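Local coordinates for putative exported protein (Bacteroides fragilis, PDB 4RAA), which is of unknown function but folds as a six-bladed beta-propeller and is probably exported from the cell, at residues Tyr190-Leu204 with Tyr253-Asp265. Sequence-based numbering, arbitrary orientation.
Sequences YKVGTNVFAYTPFDL and YISYYCVEETERD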
loop_
_atom_site.group_PDB
_atom_site.type_symbol
_atom_site.label_atom_id
_atom_site.label_comp_id
_atom_site.label_asym_id
_atom_site.label_seq_id
_atom_site.Cartn_x
_atom_site.Cartn_y
_atom_site.Cartn_z
ATOM N N TYR A 190 5.877 10.263 -20.711
ATOM C CA TYR A 190 6.452 9.144 -21.477
ATOM C C TYR A 190 7.969 9.010 -21.316
ATOM O O TYR A 190 8.644 9.912 -20.784
ATOM C CB TYR A 190 6.065 9.242 -22.967
ATOM C CG TYR A 190 6.593 10.451 -23.720
ATOM C CD1 TYR A 190 7.909 10.478 -24.188
ATOM C CD2 TYR A 190 5.764 11.553 -24.016
ATOM C CE1 TYR A 190 8.411 11.566 -24.886
ATOM C CE2 TYR A 190 6.259 12.653 -24.726
ATOM C CZ TYR A 190 7.590 12.645 -25.160
ATOM O OH TYR A 190 8.138 13.689 -25.860
ATOM N N LYS A 191 8.477 7.869 -21.795
ATOM C CA LYS A 191 9.897 7.541 -21.781
ATOM C C LYS A 191 10.503 7.489 -23.191
ATOM O O LYS A 191 9.799 7.240 -24.183
ATOM C CB LYS A 191 10.160 6.201 -21.068
ATOM C CG LYS A 191 10.075 6.253 -19.543
ATOM C CD LYS A 191 10.757 5.065 -18.849
ATOM C CE LYS A 191 10.068 3.732 -19.130
ATOM N NZ LYS A 191 10.709 2.609 -18.392
ATOM N N VAL A 192 11.803 7.796 -23.247
ATOM C CA VAL A 192 12.652 7.683 -24.440
ATOM C C VAL A 192 13.975 7.221 -23.837
ATOM O O VAL A 192 14.728 8.030 -23.261
ATOM C CB VAL A 192 12.806 9.002 -25.233
ATOM C CG1 VAL A 192 13.786 8.825 -26.393
ATOM C CG2 VAL A 192 11.448 9.487 -25.744
ATOM N N GLY A 193 14.217 5.912 -23.929
ATOM C CA GLY A 193 15.350 5.280 -23.276
ATOM C C GLY A 193 15.000 5.298 -21.799
ATOM O O GLY A 193 13.864 4.954 -21.419
ATOM N N THR A 194 15.949 5.766 -20.992
ATOM C CA THR A 194 15.807 5.884 -19.529
ATOM C C THR A 194 15.127 7.192 -19.057
ATOM O O THR A 194 14.516 7.223 -17.982
ATOM C CB THR A 194 17.196 5.769 -18.845
ATOM O OG1 THR A 194 18.077 6.799 -19.326
ATOM C CG2 THR A 194 17.825 4.395 -19.137
ATOM N N ASN A 195 15.250 8.257 -19.856
ATOM C CA ASN A 195 14.685 9.573 -19.527
ATOM C C ASN A 195 13.163 9.634 -19.638
ATOM O O ASN A 195 12.565 9.059 -20.558
ATOM C CB ASN A 195 15.291 10.674 -20.406
ATOM C CG ASN A 195 16.753 10.922 -20.105
ATOM O OD1 ASN A 195 17.598 10.788 -20.984
ATOM N ND2 ASN A 195 17.067 11.264 -18.850
ATOM N N VAL A 196 12.571 10.365 -18.695
ATOM C CA VAL A 196 11.138 10.558 -18.595
ATOM C C VAL A 196 10.842 12.004 -18.991
ATOM O O VAL A 196 11.497 12.929 -18.528
ATOM C CB VAL A 196 10.639 10.267 -17.169
ATOM C CG1 VAL A 196 9.112 10.207 -17.139
ATOM C CG2 VAL A 196 11.223 8.947 -16.674
ATOM N N PHE A 197 9.848 12.176 -19.852
ATOM C CA PHE A 197 9.443 13.484 -20.352
ATOM C C PHE A 197 7.994 13.748 -19.991
ATOM O O PHE A 197 7.236 12.809 -19.757
ATOM C CB PHE A 197 9.652 13.541 -21.858
ATOM C CG PHE A 197 11.081 13.362 -22.264
ATOM C CD1 PHE A 197 11.637 12.086 -22.350
ATOM C CD2 PHE A 197 11.884 14.464 -22.543
ATOM C CE1 PHE A 197 12.969 11.912 -22.708
ATOM C CE2 PHE A 197 13.220 14.297 -22.903
ATOM C CZ PHE A 197 13.763 13.020 -22.987
ATOM N N ALA A 198 7.624 15.025 -19.938
ATOM C CA ALA A 198 6.261 15.444 -19.572
ATOM C C ALA A 198 5.861 16.753 -20.254
ATOM O O ALA A 198 6.733 17.513 -20.694
ATOM C CB ALA A 198 6.135 15.562 -18.056
ATOM N N TYR A 199 4.550 16.998 -20.351
ATOM C CA TYR A 199 4.019 18.222 -20.977
ATOM C C TYR A 199 2.584 18.548 -20.567
ATOM O O TYR A 199 1.837 17.660 -20.143
ATOM C CB TYR A 199 4.124 18.139 -22.503
ATOM C CG TYR A 199 3.354 17.006 -23.134
ATOM C CD1 TYR A 199 3.918 15.738 -23.278
ATOM C CD2 TYR A 199 2.051 17.204 -23.608
ATOM C CE1 TYR A 199 3.199 14.697 -23.866
ATOM C CE2 TYR A 199 1.321 16.172 -24.196
ATOM C CZ TYR A 199 1.898 14.923 -24.326
ATOM O OH TYR A 199 1.171 13.924 -24.910
ATOM N N THR A 200 2.210 19.820 -20.742
ATOM C CA THR A 200 0.902 20.351 -20.332
ATOM C C THR A 200 0.109 20.899 -21.518
ATOM O O THR A 200 0.697 21.207 -22.559
ATOM C CB THR A 200 1.076 21.463 -19.286
ATOM O OG1 THR A 200 1.765 22.569 -19.864
ATOM C CG2 THR A 200 1.851 20.954 -18.076
ATOM N N PRO A 201 -1.227 21.047 -21.360
ATOM C CA PRO A 201 -2.004 21.524 -22.513
ATOM C C PRO A 201 -1.807 22.971 -22.945
ATOM O O PRO A 201 -2.171 23.266 -24.085
ATOM C CB PRO A 201 -3.470 21.297 -22.090
ATOM C CG PRO A 201 -3.427 20.596 -20.773
ATOM C CD PRO A 201 -2.089 20.868 -20.174
ATOM N N PHE A 202 -1.244 23.838 -22.086
ATOM C CA PHE A 202 -1.100 25.287 -22.388
ATOM C C PHE A 202 0.351 25.768 -22.376
ATOM O O PHE A 202 0.641 26.908 -21.994
ATOM C CB PHE A 202 -1.963 26.118 -21.419
ATOM C CG PHE A 202 -3.337 25.546 -21.203
ATOM C CD1 PHE A 202 -4.193 25.358 -22.278
ATOM C CD2 PHE A 202 -3.774 25.177 -19.930
ATOM C CE1 PHE A 202 -5.464 24.810 -22.097
ATOM C CE2 PHE A 202 -5.041 24.632 -19.741
ATOM C CZ PHE A 202 -5.888 24.449 -20.825
ATOM N N ASP A 203 1.246 24.903 -22.846
ATOM C CA ASP A 203 2.685 25.190 -22.922
ATOM C C ASP A 203 3.301 24.237 -23.955
ATOM O O ASP A 203 3.548 23.064 -23.649
ATOM C CB ASP A 203 3.327 25.029 -21.526
ATOM C CG ASP A 203 4.834 25.268 -21.506
ATOM O OD1 ASP A 203 5.431 25.690 -22.513
ATOM O OD2 ASP A 203 5.430 25.010 -20.444
ATOM N N LEU A 204 3.557 24.748 -25.161
ATOM C CA LEU A 204 4.128 23.952 -26.259
ATOM C C LEU A 204 5.609 23.685 -26.019
ATOM O O LEU A 204 6.478 24.177 -26.744
ATOM C CB LEU A 204 3.909 24.644 -27.607
ATOM C CG LEU A 204 2.457 24.764 -28.050
ATOM C CD1 LEU A 204 2.360 25.674 -29.271
ATOM C CD2 LEU A 204 1.840 23.391 -28.323
ATOM N N TYR A 253 -7.282 29.044 -31.688
ATOM C CA TYR A 253 -6.230 28.403 -30.847
ATOM C C TYR A 253 -6.165 26.879 -30.982
ATOM O O TYR A 253 -7.061 26.264 -31.568
ATOM C CB TYR A 253 -6.442 28.717 -29.352
ATOM C CG TYR A 253 -6.219 30.150 -28.914
ATOM C CD1 TYR A 253 -4.934 30.726 -28.945
ATOM C CD2 TYR A 253 -7.268 30.911 -28.386
ATOM C CE1 TYR A 253 -4.712 32.036 -28.498
ATOM C CE2 TYR A 253 -7.060 32.216 -27.946
ATOM C CZ TYR A 253 -5.788 32.776 -27.998
ATOM O OH TYR A 253 -5.615 34.066 -27.551
ATOM N N ILE A 254 -5.103 26.286 -30.431
ATOM C CA ILE A 254 -4.922 24.830 -30.407
ATOM C C ILE A 254 -5.815 24.265 -29.296
ATOM O O ILE A 254 -5.567 24.491 -28.109
ATOM C CB ILE A 254 -3.452 24.396 -30.202
ATOM C CG1 ILE A 254 -2.626 24.782 -31.436
ATOM C CG2 ILE A 254 -3.351 22.883 -29.974
ATOM C CD1 ILE A 254 -1.121 24.703 -31.255
ATOM N N SER A 255 -6.826 23.509 -29.715
ATOM C CA SER A 255 -7.824 22.893 -28.828
ATOM C C SER A 255 -7.269 21.781 -27.923
ATOM O O SER A 255 -7.545 21.757 -26.734
ATOM C CB SER A 255 -8.995 22.356 -29.678
ATOM O OG SER A 255 -9.779 21.444 -28.950
ATOM N N TYR A 256 -6.521 20.865 -28.533
ATOM C CA TYR A 256 -5.927 19.677 -27.901
ATOM C C TYR A 256 -4.624 19.363 -28.628
ATOM O O TYR A 256 -4.479 19.745 -29.784
ATOM C CB TYR A 256 -6.907 18.498 -28.065
ATOM C CG TYR A 256 -6.391 17.063 -27.838
ATOM C CD1 TYR A 256 -5.713 16.352 -28.846
ATOM C CD2 TYR A 256 -6.647 16.388 -26.638
ATOM C CE1 TYR A 256 -5.273 15.041 -28.639
ATOM C CE2 TYR A 256 -6.211 15.075 -26.423
ATOM C CZ TYR A 256 -5.534 14.407 -27.425
ATOM O OH TYR A 256 -5.120 13.121 -27.189
ATOM N N TYR A 257 -3.678 18.708 -27.953
ATOM C CA TYR A 257 -2.465 18.208 -28.624
ATOM C C TYR A 257 -1.821 17.090 -27.824
ATOM O O TYR A 257 -1.724 17.215 -26.606
ATOM C CB TYR A 257 -1.434 19.321 -28.942
ATOM C CG TYR A 257 -0.447 19.692 -27.842
ATOM C CD1 TYR A 257 -0.787 20.607 -26.832
ATOM C CD2 TYR A 257 0.845 19.127 -27.818
ATOM C CE1 TYR A 257 0.130 20.938 -25.827
ATOM C CE2 TYR A 257 1.766 19.455 -26.824
ATOM C CZ TYR A 257 1.407 20.361 -25.835
ATOM O OH TYR A 257 2.307 20.684 -24.876
ATOM N N CYS A 258 -1.442 15.999 -28.503
ATOM C CA CYS A 258 -0.747 14.875 -27.860
ATOM C C CYS A 258 0.580 14.665 -28.585
ATOM O O CYS A 258 0.701 14.987 -29.760
ATOM C CB CYS A 258 -1.606 13.602 -27.853
ATOM S SG CYS A 258 -1.711 12.701 -29.409
ATOM N N VAL A 259 1.573 14.150 -27.870
ATOM C CA VAL A 259 2.908 13.907 -28.428
ATOM C C VAL A 259 3.365 12.481 -28.115
ATOM O O VAL A 259 3.190 11.985 -26.980
ATOM C CB VAL A 259 3.992 14.875 -27.861
ATOM C CG1 VAL A 259 5.357 14.613 -28.512
ATOM C CG2 VAL A 259 3.590 16.337 -28.044
ATOM N N GLU A 260 3.911 11.848 -29.156
ATOM C CA GLU A 260 4.532 10.527 -29.034
ATOM C C GLU A 260 5.921 10.663 -29.651
ATOM O O GLU A 260 6.093 11.198 -30.746
ATOM C CB GLU A 260 3.706 9.407 -29.669
ATOM C CG GLU A 260 4.353 8.020 -29.548
ATOM C CD GLU A 260 4.893 7.690 -28.149
ATOM O OE1 GLU A 260 4.260 8.058 -27.128
ATOM O OE2 GLU A 260 5.955 7.031 -28.071
ATOM N N GLU A 261 6.928 10.209 -28.910
ATOM C CA GLU A 261 8.320 10.326 -29.342
ATOM C C GLU A 261 8.999 8.955 -29.388
ATOM O O GLU A 261 8.659 8.070 -28.602
ATOM C CB GLU A 261 9.062 11.284 -28.393
ATOM C CG GLU A 261 10.347 11.863 -28.986
ATOM C CD GLU A 261 11.096 12.833 -28.076
ATOM O OE1 GLU A 261 10.528 13.420 -27.127
ATOM O OE2 GLU A 261 12.297 13.035 -28.335
ATOM N N THR A 262 9.910 8.784 -30.351
ATOM C CA THR A 262 10.747 7.575 -30.499
ATOM C C THR A 262 12.198 8.063 -30.648
ATOM O O THR A 262 12.455 9.255 -30.475
ATOM C CB THR A 262 10.324 6.692 -31.708
ATOM O OG1 THR A 262 10.625 7.351 -32.942
ATOM C CG2 THR A 262 8.840 6.348 -31.658
ATOM N N GLU A 263 13.133 7.155 -30.940
ATOM C CA GLU A 263 14.547 7.521 -31.165
ATOM C C GLU A 263 14.760 8.279 -32.468
ATOM O O GLU A 263 15.635 9.132 -32.529
ATOM C CB GLU A 263 15.464 6.280 -31.180
ATOM C CG GLU A 263 15.525 5.485 -29.874
ATOM C CD GLU A 263 16.126 6.250 -28.691
ATOM O OE1 GLU A 263 16.847 7.256 -28.889
ATOM O OE2 GLU A 263 15.886 5.824 -27.538
ATOM N N ARG A 264 13.959 7.969 -33.488
ATOM C CA ARG A 264 14.110 8.536 -34.838
ATOM C C ARG A 264 13.150 9.675 -35.215
ATOM O O ARG A 264 13.523 10.535 -36.023
ATOM C CB ARG A 264 14.003 7.413 -35.893
ATOM C CG ARG A 264 12.655 6.697 -35.986
ATOM C CD ARG A 264 12.609 5.733 -37.158
ATOM N NE ARG A 264 13.445 4.545 -36.968
ATOM C CZ ARG A 264 13.624 3.577 -37.873
ATOM N NH1 ARG A 264 13.039 3.622 -39.077
ATOM N NH2 ARG A 264 14.408 2.541 -37.576
ATOM N N ASP A 265 11.932 9.665 -34.660
ATOM C CA ASP A 265 10.902 10.656 -34.991
ATOM C C ASP A 265 10.059 11.138 -33.805
ATOM O O ASP A 265 10.234 10.684 -32.668
ATOM C CB ASP A 265 10.008 10.099 -36.115
ATOM C CG ASP A 265 9.171 8.890 -35.695
ATOM O OD1 ASP A 265 8.948 8.668 -34.486
ATOM O OD2 ASP A 265 8.701 8.167 -36.606
HETATM O O HOH W 1 1.921 11.588 -24.179
HETATM O O HOH W 2 -4.604 22.794 -25.554
#
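Tyr199 and Tyr257 approach from facing strands, each with CG tucked over its own backbone, flanked by N and C (chi1 61° and 86°). The two rings pass alongside one another, pointing opposite ways, with their planes 35° apart. Each hydroxyl thus reaches the opposite backbone. Val259 N donates to Tyr199 OH at 3.0 Å in a nearly straight bond. A water also joins Tyr199 OH to Val259 O. Tyr257 OH lies 2.9 Å from Thr200 O and 3.0 Å from Asp203 O, and its one proton may serve either carbonyl. These carbonyls belong to the type I turn from Thr200 to Asp203, so the tyrosine is lodged against that turn. Leu204 CD2 sits over the Tyr257 ring face in a CH-pi contact, 3.9 Å from the centroid. Further along, Tyr190 OH donates to Glu261 OE1 at 2.7 Å. Glu261 OE1 accepts through its anti lone pair. Lys283 and His218 hold Glu261 OE2. The contact joins two propeller blades through side chains, the backbone groups they reach, and water. Strand 254-261, outermost in its four-stranded antiparallel sheet, faces strand 195-200 of a separate sheet and runs antiparallel to it. Ile206 of strand 203-210 packs on Val259, and Phe222 of strand 213-222 on Ile254.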